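Local coordinates for protein leucine aminopeptidase 2, chloroplastic (Streptomyces sp. BC16019, PDB 5LHJ) that acts as a metalloaminopeptidase of the M17 family in the maturation of the peptide bottromycin, and probably removes unsubstituted N-terminal amino acids from peptides, at residues A[198-203]-A[239-244]; A[286-291]-A[311-316]; A[113-118]-A[129-134]; A[80-85]-A[94-99]. One frame throughout, in Å; residues are numbered along the deposited sequence.

Interaction 1 (A[198-203]-A[239-244]); sequences DRIREL and RYVELT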
loop_
_atom_site.group_PDB
_atom_site.type_symbol
_atom_site.label_atom_id
_atom_site.label_comp_id
_atom_site.label_asym_id
_atom_site.label_seq_id
_atom_site.Cartn_x
_atom_site.Cartn_y
_atom_site.Cartn_z
ATOM N N ASP A 198 8.055 25.714 31.176
ATOM C CA ASP A 198 7.777 25.926 32.613
ATOM C C ASP A 198 8.469 24.889 33.496
ATOM O O ASP A 198 9.032 25.229 34.548
ATOM C CB ASP A 198 6.275 25.908 32.903
ATOM C CG ASP A 198 5.542 27.143 32.405
ATOM O OD1 ASP A 198 6.169 28.164 32.054
ATOM O OD2 ASP A 198 4.285 27.074 32.371
ATOM N N ARG A 199 8.430 23.626 33.076
ATOM C CA ARG A 199 9.071 22.563 33.834
ATOM C C ARG A 199 10.596 22.758 33.881
ATOM O O ARG A 199 11.214 22.547 34.931
ATOM C CB ARG A 199 8.705 21.190 33.248
ATOM C CG ARG A 199 9.239 19.999 34.029
ATOM C CD ARG A 199 8.460 19.776 35.326
ATOM N NE ARG A 199 8.960 18.614 36.071
ATOM C CZ ARG A 199 9.707 18.645 37.182
ATOM N NH1 ARG A 199 10.073 19.800 37.760
ATOM N NH2 ARG A 199 10.090 17.490 37.740
ATOM N N ILE A 200 11.201 23.158 32.752
ATOM C CA ILE A 200 12.646 23.412 32.704
ATOM C C ILE A 200 13.010 24.565 33.648
ATOM O O ILE A 200 14.000 24.489 34.369
ATOM C CB ILE A 200 13.141 23.691 31.266
ATOM C CG1 ILE A 200 12.949 22.435 30.399
ATOM C CG2 ILE A 200 14.614 24.101 31.256
ATOM C CD1 ILE A 200 12.986 22.705 28.897
ATOM N N ARG A 201 12.192 25.605 33.661
ATOM C CA ARG A 201 12.438 26.730 34.556
ATOM C C ARG A 201 12.459 26.260 36.015
ATOM O O ARG A 201 13.346 26.671 36.778
ATOM C CB ARG A 201 11.393 27.822 34.382
ATOM C CG ARG A 201 11.749 29.085 35.144
ATOM C CD ARG A 201 10.583 30.049 35.225
ATOM N NE ARG A 201 10.270 30.648 33.931
ATOM C CZ ARG A 201 9.210 30.374 33.156
ATOM N NH1 ARG A 201 8.285 29.462 33.500
ATOM N NH2 ARG A 201 9.067 31.041 32.005
ATOM N N GLU A 202 11.507 25.403 36.385
ATOM C CA GLU A 202 11.428 24.890 37.758
ATOM C C GLU A 202 12.630 24.015 38.086
ATOM O O GLU A 202 13.207 24.132 39.164
ATOM C CB GLU A 202 10.118 24.132 38.008
ATOM C CG GLU A 202 10.058 23.459 39.390
ATOM C CD GLU A 202 8.666 23.395 40.020
ATOM O OE1 GLU A 202 7.670 23.820 39.401
ATOM O OE2 GLU A 202 8.560 22.936 41.177
ATOM N N LEU A 203 13.008 23.133 37.158
ATOM C CA LEU A 203 14.204 22.308 37.351
ATOM C C LEU A 203 15.471 23.145 37.537
ATOM O O LEU A 203 16.308 22.836 38.389
ATOM C CB LEU A 203 14.374 21.315 36.184
ATOM C CG LEU A 203 13.305 20.223 36.108
ATOM C CD1 LEU A 203 13.308 19.565 34.718
ATOM C CD2 LEU A 203 13.506 19.189 37.204
ATOM N N ARG A 239 8.493 27.534 21.979
ATOM C CA ARG A 239 9.329 28.119 23.035
ATOM C C ARG A 239 10.772 27.830 22.691
ATOM O O ARG A 239 11.078 26.838 22.014
ATOM C CB ARG A 239 9.005 27.498 24.405
ATOM C CG ARG A 239 7.608 27.786 24.943
ATOM C CD ARG A 239 7.495 29.232 25.415
ATOM N NE ARG A 239 6.197 29.592 26.004
ATOM C CZ ARG A 239 5.166 30.137 25.358
ATOM N NH1 ARG A 239 5.204 30.371 24.040
ATOM N NH2 ARG A 239 4.073 30.474 26.040
ATOM N N TYR A 240 11.670 28.679 23.172
ATOM C CA TYR A 240 13.095 28.385 23.125
ATOM C C TYR A 240 13.673 28.647 24.501
ATOM O O TYR A 240 13.440 29.728 25.069
ATOM C CB TYR A 240 13.791 29.247 22.077
ATOM C CG TYR A 240 15.268 29.043 22.014
ATOM C CD1 TYR A 240 15.807 27.839 21.552
ATOM C CD2 TYR A 240 16.145 30.049 22.413
ATOM C CE1 TYR A 240 17.182 27.642 21.505
ATOM C CE2 TYR A 240 17.518 29.870 22.360
ATOM C CZ TYR A 240 18.037 28.671 21.902
ATOM O OH TYR A 240 19.401 28.499 21.844
ATOM N N VAL A 241 14.417 27.672 25.023
ATOM C CA VAL A 241 14.964 27.751 26.386
ATOM C C VAL A 241 16.481 27.576 26.354
ATOM O O VAL A 241 17.006 26.668 25.694
ATOM C CB VAL A 241 14.325 26.707 27.337
ATOM C CG1 VAL A 241 14.821 26.906 28.776
ATOM C CG2 VAL A 241 12.811 26.822 27.298
ATOM N N GLU A 242 17.185 28.444 27.081
ATOM C CA GLU A 242 18.620 28.275 27.297
ATOM C C GLU A 242 18.861 28.080 28.789
ATOM O O GLU A 242 18.329 28.825 29.620
ATOM C CB GLU A 242 19.433 29.440 26.710
ATOM C CG GLU A 242 19.602 29.287 25.202
ATOM C CD GLU A 242 20.353 30.410 24.506
ATOM O OE1 GLU A 242 20.538 31.499 25.096
ATOM O OE2 GLU A 242 20.742 30.207 23.335
ATOM N N LEU A 243 19.649 27.059 29.098
ATOM C CA LEU A 243 19.798 26.533 30.457
ATOM C C LEU A 243 21.294 26.399 30.657
ATOM O O LEU A 243 21.925 25.640 29.926
ATOM C CB LEU A 243 19.072 25.173 30.536
ATOM C CG LEU A 243 19.002 24.380 31.836
ATOM C CD1 LEU A 243 18.184 25.141 32.856
ATOM C CD2 LEU A 243 18.390 23.004 31.622
ATOM N N THR A 244 21.880 27.137 31.603
ATOM C CA THR A 244 23.338 27.177 31.758
ATOM C C THR A 244 23.858 26.743 33.145
ATOM O O THR A 244 23.426 27.274 34.177
ATOM C CB THR A 244 23.881 28.583 31.435
ATOM O OG1 THR A 244 23.395 28.996 30.153
ATOM C CG2 THR A 244 25.394 28.603 31.417
HETATM O O HOH W 1 6.236 28.809 28.729
#
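Ile200 of helix 193-207 rests on strand 239-244, while a water links the two segments at the strand's start. There Arg239 gives the edge of its guanidinium, in plane, to that water at 2.8 Å from NE. The water in turn donates a weak bond to OD1 of Asp198. The same OD1 accepts Arg201 NH1 at 2.9 Å in a salt bridge within the helix, NH1 approaching from 37° above the plane of the carboxylate. Tyr240 turns to the other side of the strand, and its OH donates to Glu242 OE2 at 2.6 Å. Val241 faces the helix. Its CG1 methyl, anti to the backbone N (chi1 -175°), meets Ile200 CG2 at 3.7 Å, and the two side chains pass in opposite senses. This alternation of faces belongs to a strand inside the mixed sheet of the catalytic domain: 239-245 runs antiparallel to both 210-214 and 306-316, and helix 193-207 covers one side beside helix 286-301, whose Val292 also touches Ile200. Glu242 points to the opposite side, where OE2 is gripped by Tyr240, by His310 ND1 and, as a salt bridge, by Arg356 NE; three partners on one buried oxygen probably favour the charged carboxylate. Leu243 returns to the helix side and straddles the Ile200 methyl with both branches, CD2 at 3.9 Å and CD1 at 4.0 Å from CG2. Beyond the methyl, Leu243 also packs on Ala204 of the helix and on Leu295.

Interaction 2 (A[286-291]-A[311-316]); sequences GGAAAV and LPLAEN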
loop_
_atom_site.group_PDB
_atom_site.type_symbol
_atom_site.label_atom_id
_atom_site.label_comp_id
_atom_site.label_asym_id
_atom_site.label_seq_id
_atom_site.Cartn_x
_atom_site.Cartn_y
_atom_site.Cartn_z
ATOM N N GLY A 286 12.816 13.523 22.926
ATOM C CA GLY A 286 13.791 12.712 23.666
ATOM C C GLY A 286 15.177 13.346 23.744
ATOM O O GLY A 286 15.886 13.171 24.744
ATOM N N GLY A 287 15.560 14.089 22.715
ATOM C CA GLY A 287 16.848 14.796 22.712
ATOM C C GLY A 287 16.890 15.942 23.717
ATOM O O GLY A 287 17.853 16.072 24.497
ATOM N N ALA A 288 15.846 16.764 23.703
ATOM C CA ALA A 288 15.681 17.829 24.702
ATOM C C ALA A 288 15.608 17.248 26.115
ATOM O O ALA A 288 16.215 17.803 27.047
ATOM C CB ALA A 288 14.442 18.661 24.404
ATOM N N ALA A 289 14.890 16.135 26.290
ATOM C CA ALA A 289 14.816 15.470 27.590
ATOM C C ALA A 289 16.198 15.041 28.089
ATOM O O ALA A 289 16.515 15.215 29.274
ATOM C CB ALA A 289 13.891 14.258 27.546
ATOM N N ALA A 290 17.003 14.474 27.202
ATOM C CA ALA A 290 18.340 14.006 27.566
ATOM C C ALA A 290 19.254 15.167 27.966
ATOM O O ALA A 290 19.992 15.078 28.964
ATOM C CB ALA A 290 18.970 13.209 26.433
ATOM N N VAL A 291 19.172 16.257 27.216
ATOM C CA VAL A 291 19.980 17.448 27.480
ATOM C C VAL A 291 19.586 18.099 28.805
ATOM O O VAL A 291 20.464 18.422 29.627
ATOM C CB VAL A 291 19.919 18.455 26.308
ATOM C CG1 VAL A 291 20.561 19.803 26.665
ATOM C CG2 VAL A 291 20.609 17.875 25.076
ATOM N N LEU A 311 17.466 24.671 23.718
ATOM C CA LEU A 311 16.296 23.778 23.650
ATOM C C LEU A 311 15.108 24.395 22.886
ATOM O O LEU A 311 14.278 25.092 23.470
ATOM C CB LEU A 311 15.862 23.378 25.068
ATOM C CG LEU A 311 16.987 22.719 25.895
ATOM C CD1 LEU A 311 16.818 22.944 27.375
ATOM C CD2 LEU A 311 17.124 21.245 25.546
ATOM N N PRO A 312 15.015 24.129 21.568
ATOM C CA PRO A 312 13.839 24.538 20.793
ATOM C C PRO A 312 12.670 23.573 20.995
ATOM O O PRO A 312 12.836 22.349 20.818
ATOM C CB PRO A 312 14.349 24.499 19.354
ATOM C CG PRO A 312 15.386 23.416 19.357
ATOM C CD PRO A 312 16.032 23.480 20.719
ATOM N N LEU A 313 11.513 24.124 21.362
ATOM C CA LEU A 313 10.328 23.351 21.731
ATOM C C LEU A 313 9.149 23.734 20.844
ATOM O O LEU A 313 8.832 24.909 20.717
ATOM C CB LEU A 313 9.973 23.606 23.203
ATOM C CG LEU A 313 11.104 23.609 24.231
ATOM C CD1 LEU A 313 10.540 23.840 25.627
ATOM C CD2 LEU A 313 11.877 22.306 24.232
ATOM N N ALA A 314 8.499 22.746 20.238
ATOM C CA ALA A 314 7.358 23.005 19.346
ATOM C C ALA A 314 6.544 21.750 19.101
ATOM O O ALA A 314 6.999 20.647 19.390
ATOM C CB ALA A 314 7.844 23.575 18.017
ATOM N N GLU A 315 5.328 21.931 18.586
ATOM C CA GLU A 315 4.543 20.837 18.005
ATOM C C GLU A 315 4.562 20.949 16.479
ATOM O O GLU A 315 4.606 22.047 15.952
ATOM C CB GLU A 315 3.090 20.871 18.457
ATOM C CG GLU A 315 2.814 20.592 19.922
ATOM C CD GLU A 315 1.323 20.443 20.214
ATOM O OE1 GLU A 315 0.480 20.926 19.412
ATOM O OE2 GLU A 315 0.976 19.846 21.255
ATOM N N ASN A 316 4.529 19.812 15.788
ATOM C CA ASN A 316 4.391 19.763 14.326
ATOM C C ASN A 316 2.997 19.196 14.000
ATOM O O ASN A 316 2.772 17.991 14.136
ATOM C CB ASN A 316 5.499 18.881 13.736
ATOM C CG ASN A 316 5.545 18.911 12.207
ATOM O OD1 ASN A 316 5.051 19.837 11.577
ATOM N ND2 ASN A 316 6.160 17.904 11.619
#
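Ala288 and Leu311 have the nearest CA atoms across helix 286-291 and strand 311-316, 6.1 Å apart, the two short axes passing 9.1 Å from each other with their directions at 140°. One methyl does most of the work. CD2 of Leu311 sits between Ala288 and Val291, one helical turn apart, touching Ala288 CA at 3.8 Å, Ala288 CB at 3.9 Å and Val291 CG1 at 3.9 Å. Leu311 reaches them because CG lies beside the backbone N and anti to the carbonyl carbon (chi1 -56°), which carries the branch over toward the helix. Val291 and Leu311 run past each other in opposite senses, and CG1 of the valine, anti to its own N, flanks the leucine methyl. Leu313, two residues on, adds a looser touch, CD2 to Ala288 CB at 4.5 Å. No hydrogen bond crosses the contact. Ala288 also bonds through its backbone to Lys261, which binds manganese in another structure of this protein, as does Asp284 just before the helix; no metal is bound to this chain here. At the far end of the strand Asn316 ND2 bonds to Asp266 OD1, consistent with a second-shell role, since Asp266 binds both manganese ions where they are present. The helix forms the crossover of a beta-alpha-beta unit between parallel strands 255-263 and 306-316, with Phe196 of helix 193-207 filling in beside Ala288 and Leu313, and helix 164-185 packed against Ala289.

Interaction 3 (A[113-118]-A[129-134]); sequences DLALAD and RAVAEG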
loop_
_atom_site.group_PDB
_atom_site.type_symbol
_atom_site.label_atom_id
_atom_site.label_comp_id
_atom_site.label_asym_id
_atom_site.label_seq_id
_atom_site.Cartn_x
_atom_site.Cartn_y
_atom_site.Cartn_z
ATOM N N ASP A 113 23.767 -6.576 48.053
ATOM C CA ASP A 113 25.177 -6.872 48.317
ATOM C C ASP A 113 25.968 -7.175 47.042
ATOM O O ASP A 113 27.125 -7.578 47.124
ATOM C CB ASP A 113 25.299 -8.052 49.299
ATOM C CG ASP A 113 24.817 -7.711 50.709
ATOM O OD1 ASP A 113 24.403 -6.564 50.978
ATOM O OD2 ASP A 113 24.852 -8.608 51.576
ATOM N N LEU A 114 25.379 -6.931 45.870
ATOM C CA LEU A 114 25.979 -7.340 44.596
ATOM C C LEU A 114 27.369 -6.759 44.347
ATOM O O LEU A 114 28.233 -7.441 43.798
ATOM C CB LEU A 114 25.070 -6.945 43.412
ATOM C CG LEU A 114 23.626 -7.444 43.394
ATOM C CD1 LEU A 114 22.931 -6.878 42.162
ATOM C CD2 LEU A 114 23.496 -8.956 43.404
ATOM N N ALA A 115 27.586 -5.502 44.733
ATOM C CA ALA A 115 28.873 -4.836 44.475
ATOM C C ALA A 115 30.019 -5.388 45.336
ATOM O O ALA A 115 31.184 -5.074 45.072
ATOM C CB ALA A 115 28.751 -3.326 44.656
ATOM N N LEU A 116 29.690 -6.179 46.362
ATOM C CA LEU A 116 30.693 -6.874 47.180
ATOM C C LEU A 116 31.279 -8.097 46.493
ATOM O O LEU A 116 32.363 -8.541 46.865
ATOM C CB LEU A 116 30.105 -7.284 48.533
ATOM C CG LEU A 116 29.605 -6.128 49.405
ATOM C CD1 LEU A 116 28.929 -6.634 50.671
ATOM C CD2 LEU A 116 30.731 -5.177 49.749
ATOM N N ALA A 117 30.580 -8.643 45.502
ATOM C CA ALA A 117 31.118 -9.753 44.712
ATOM C C ALA A 117 32.374 -9.301 43.954
ATOM O O ALA A 117 32.318 -8.420 43.089
ATOM C CB ALA A 117 30.069 -10.294 43.751
ATOM N N ASP A 118 33.513 -9.879 44.323
ATOM C CA ASP A 118 34.789 -9.579 43.664
ATOM C C ASP A 118 35.221 -10.823 42.891
ATOM O O ASP A 118 34.538 -11.844 42.910
ATOM C CB ASP A 118 35.851 -9.080 44.671
ATOM C CG ASP A 118 36.136 -10.073 45.802
ATOM O OD1 ASP A 118 35.689 -11.234 45.747
ATOM O OD2 ASP A 118 36.820 -9.676 46.763
ATOM N N ARG A 129 28.939 1.823 41.452
ATOM C CA ARG A 129 28.250 2.794 40.592
ATOM C C ARG A 129 27.177 2.109 39.737
ATOM O O ARG A 129 26.031 2.589 39.654
ATOM C CB ARG A 129 29.265 3.531 39.711
ATOM C CG ARG A 129 28.707 4.738 38.957
ATOM C CD ARG A 129 29.766 5.428 38.091
ATOM N NE ARG A 129 30.918 5.815 38.896
ATOM C CZ ARG A 129 32.129 5.228 38.906
ATOM N NH1 ARG A 129 32.450 4.210 38.095
ATOM N NH2 ARG A 129 33.062 5.685 39.743
ATOM N N ALA A 130 27.539 0.974 39.145
ATOM C CA ALA A 130 26.630 0.219 38.279
ATOM C C ALA A 130 25.439 -0.380 39.035
ATOM O O ALA A 130 24.309 -0.340 38.552
ATOM C CB ALA A 130 27.382 -0.869 37.527
ATOM N N VAL A 131 25.692 -0.939 40.220
ATOM C CA VAL A 131 24.623 -1.500 41.045
ATOM C C VAL A 131 23.641 -0.406 41.472
ATOM O O VAL A 131 22.427 -0.601 41.404
ATOM C CB VAL A 131 25.185 -2.266 42.259
ATOM C CG1 VAL A 131 24.086 -2.662 43.237
ATOM C CG2 VAL A 131 25.927 -3.521 41.787
ATOM N N ALA A 132 24.159 0.742 41.904
ATOM C CA ALA A 132 23.293 1.865 42.285
ATOM C C ALA A 132 22.427 2.318 41.105
ATOM O O ALA A 132 21.216 2.547 41.265
ATOM C CB ALA A 132 24.121 3.031 42.810
ATOM N N GLU A 133 23.045 2.432 39.930
ATOM C CA GLU A 133 22.309 2.813 38.718
ATOM C C GLU A 133 21.222 1.814 38.380
ATOM O O GLU A 133 20.074 2.190 38.116
ATOM C CB GLU A 133 23.236 2.935 37.504
ATOM C CG GLU A 133 24.078 4.185 37.497
ATOM C CD GLU A 133 24.944 4.330 36.249
ATOM O OE1 GLU A 133 24.695 3.623 35.230
ATOM O OE2 GLU A 133 25.857 5.192 36.288
ATOM N N GLY A 134 21.586 0.534 38.373
ATOM C CA GLY A 134 20.647 -0.527 37.968
ATOM C C GLY A 134 19.450 -0.623 38.896
ATOM O O GLY A 134 18.335 -0.921 38.449
#
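The peptide plane joining Leu114 to Ala115 is the flat group here, and the CG2 methyl of Val131 lies over one of its faces, standing almost directly above Ala115 N at 3.9 Å; no hydrogen bond crosses the contact. The same methyl touches Leu114 CB at 3.9 Å and Ala115 CB at 4.0 Å, so it meets two successive residues of the 3-10 segment 114-116. Val131 brings it there because CG2 stands beside the backbone N, anti to the carbonyl carbon, with CG1 anti to that N (chi1 171°). The 3-10 segment follows strand 109-112 of the N-terminal domain and leads into helix 124-139, whose Val131, about two turns in, packs back on it; the contact is therefore local packing between the strand's exit and the helix that comes next, away from the metal-binding residues. Beyond CB the Leu114 side chain runs on to Ala96, Ala97 and Ser100 of helix 90-102, and takes part in a second interface. Ala115 O accepts from Arg127 NE, a polar tie from the 3-10 segment to the same helix that carries Val131.

Interaction 4 (A[80-85]-A[94-99]); sequences VGLGPA and RAAAAA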
loop_
_atom_site.group_PDB
_atom_site.type_symbol
_atom_site.label_atom_id
_atom_site.label_comp_id
_atom_site.label_asym_id
_atom_site.label_seq_id
_atom_site.Cartn_x
_atom_site.Cartn_y
_atom_site.Cartn_z
ATOM N N VAL A 80 21.528 -14.007 42.966
ATOM C CA VAL A 80 21.443 -13.260 41.710
ATOM C C VAL A 80 22.672 -13.564 40.868
ATOM O O VAL A 80 23.804 -13.359 41.313
ATOM C CB VAL A 80 21.341 -11.747 41.963
ATOM C CG1 VAL A 80 21.136 -10.993 40.651
ATOM C CG2 VAL A 80 20.221 -11.457 42.954
ATOM N N GLY A 81 22.448 -14.058 39.657
ATOM C CA GLY A 81 23.538 -14.458 38.784
ATOM C C GLY A 81 24.351 -13.298 38.230
ATOM O O GLY A 81 23.797 -12.283 37.815
ATOM N N LEU A 82 25.672 -13.456 38.235
ATOM C CA LEU A 82 26.601 -12.507 37.615
ATOM C C LEU A 82 27.445 -13.151 36.504
ATOM O O LEU A 82 28.362 -12.515 35.972
ATOM C CB LEU A 82 27.522 -11.909 38.683
ATOM C CG LEU A 82 26.840 -11.069 39.777
ATOM C CD1 LEU A 82 27.804 -10.824 40.920
ATOM C CD2 LEU A 82 26.330 -9.743 39.233
ATOM N N GLY A 83 27.126 -14.393 36.140
ATOM C CA GLY A 83 27.865 -15.098 35.093
ATOM C C GLY A 83 29.309 -15.379 35.469
ATOM O O GLY A 83 29.703 -15.198 36.627
ATOM N N PRO A 84 30.116 -15.827 34.492
ATOM C CA PRO A 84 31.536 -16.079 34.754
ATOM C C PRO A 84 32.279 -14.831 35.210
ATOM O O PRO A 84 32.100 -13.756 34.633
ATOM C CB PRO A 84 32.064 -16.566 33.401
ATOM C CG PRO A 84 30.864 -17.128 32.709
ATOM C CD PRO A 84 29.739 -16.213 33.123
ATOM N N ALA A 85 33.102 -14.975 36.246
ATOM C CA ALA A 85 33.867 -13.851 36.779
ATOM C C ALA A 85 34.699 -13.171 35.686
ATOM O O ALA A 85 34.754 -11.947 35.624
ATOM C CB ALA A 85 34.752 -14.310 37.927
ATOM N N ARG A 94 24.864 -3.785 36.439
ATOM C CA ARG A 94 23.720 -2.909 36.255
ATOM C C ARG A 94 22.462 -3.752 36.028
ATOM O O ARG A 94 21.434 -3.566 36.686
ATOM C CB ARG A 94 23.997 -1.944 35.080
ATOM C CG ARG A 94 23.194 -0.676 35.111
ATOM C CD ARG A 94 23.541 0.255 33.964
ATOM N NE ARG A 94 24.828 0.937 34.119
ATOM C CZ ARG A 94 25.949 0.681 33.434
ATOM N NH1 ARG A 94 26.025 -0.275 32.487
ATOM N NH2 ARG A 94 27.022 1.408 33.693
ATOM N N ALA A 95 22.568 -4.721 35.118
ATOM C CA ALA A 95 21.462 -5.643 34.825
ATOM C C ALA A 95 21.064 -6.527 36.015
ATOM O O ALA A 95 19.876 -6.770 36.230
ATOM C CB ALA A 95 21.800 -6.511 33.612
ATOM N N ALA A 96 22.044 -7.031 36.768
ATOM C CA ALA A 96 21.760 -7.842 37.962
ATOM C C ALA A 96 21.027 -7.050 39.038
ATOM O O ALA A 96 20.143 -7.579 39.705
ATOM C CB ALA A 96 23.034 -8.452 38.536
ATOM N N ALA A 97 21.389 -5.775 39.209
ATOM C CA ALA A 97 20.714 -4.922 40.182
ATOM C C ALA A 97 19.261 -4.676 39.769
ATOM O O ALA A 97 18.356 -4.703 40.602
ATOM C CB ALA A 97 21.446 -3.598 40.334
ATOM N N ALA A 98 19.031 -4.450 38.478
ATOM C CA ALA A 98 17.659 -4.248 37.992
ATOM C C ALA A 98 16.813 -5.515 38.174
ATOM O O ALA A 98 15.651 -5.433 38.588
ATOM C CB ALA A 98 17.659 -3.805 36.539
ATOM N N ALA A 99 17.399 -6.680 37.905
ATOM C CA ALA A 99 16.709 -7.968 38.133
ATOM C C ALA A 99 16.357 -8.198 39.606
ATOM O O ALA A 99 15.296 -8.737 39.922
ATOM C CB ALA A 99 17.552 -9.128 37.621
#
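Ala96 offers a single methyl to the end of strand 76-81, and Val80 and Leu82 approach that methyl from two directions. The valine CG1, anti to its backbone N (chi1 -175°), lies alongside the helix backbone, 3.8 Å from Ala96 CB and 3.7 Å from Ala96 O. Leu82 comes in with the end of its chain: CG stands beside the backbone N and anti to the carbonyl carbon, and CD2 reaches Ala96 CB at 3.6 Å, the tightest touch across the contact. The carbonyl oxygen of Gly81 also lies 4.0 Å from Ala96 CB. The strand and helix 90-102 form the first part of a beta-alpha-beta crossover in the N-terminal domain, which belongs to the macro-like clan; the helix leads on to strand 109-112, parallel to 76-81 with 38-43 between them. Gly83, on the way from strand to helix, has a positive phi, and its O is hydrogen-bonded to His44 ND1. Leu82 is further boxed in by Phe93 of the helix and by Ala117. Two branched side chains thus meet one alanine, with the CA atoms of Val80 and Ala96 only 6.6 Å apart. No hydrogen bond crosses between the segments, and Ala96 O also accepts a hydrogen bond from Ser100 OG; the pairing therefore rests mainly on apolar packing, with two backbone oxygens at van der Waals distance.

In the fold
All four contacts are buried and apolar where side chains touch across them, but they divide between two domains. Interactions 1 and 2 share one sheet of the catalytic domain: strands 239-245 and 306-316 are neighbours, joined by backbone hydrogen bonds such as Val241 O with Leu311 N, 2.8 Å. Interaction 2 lies nearest the metal-binding residues; interaction 1 adds a polar link through a water whose bond to Asp198 is weak. Interactions 3 and 4, with centres 9 Å apart, belong to the N-terminal domain, where helices 90-102 and 124-139 pack together, joined by the salt bridge of Glu133 OE1 with Arg94 NE. Centres in the two pairs lie about 33 to 38 Å apart.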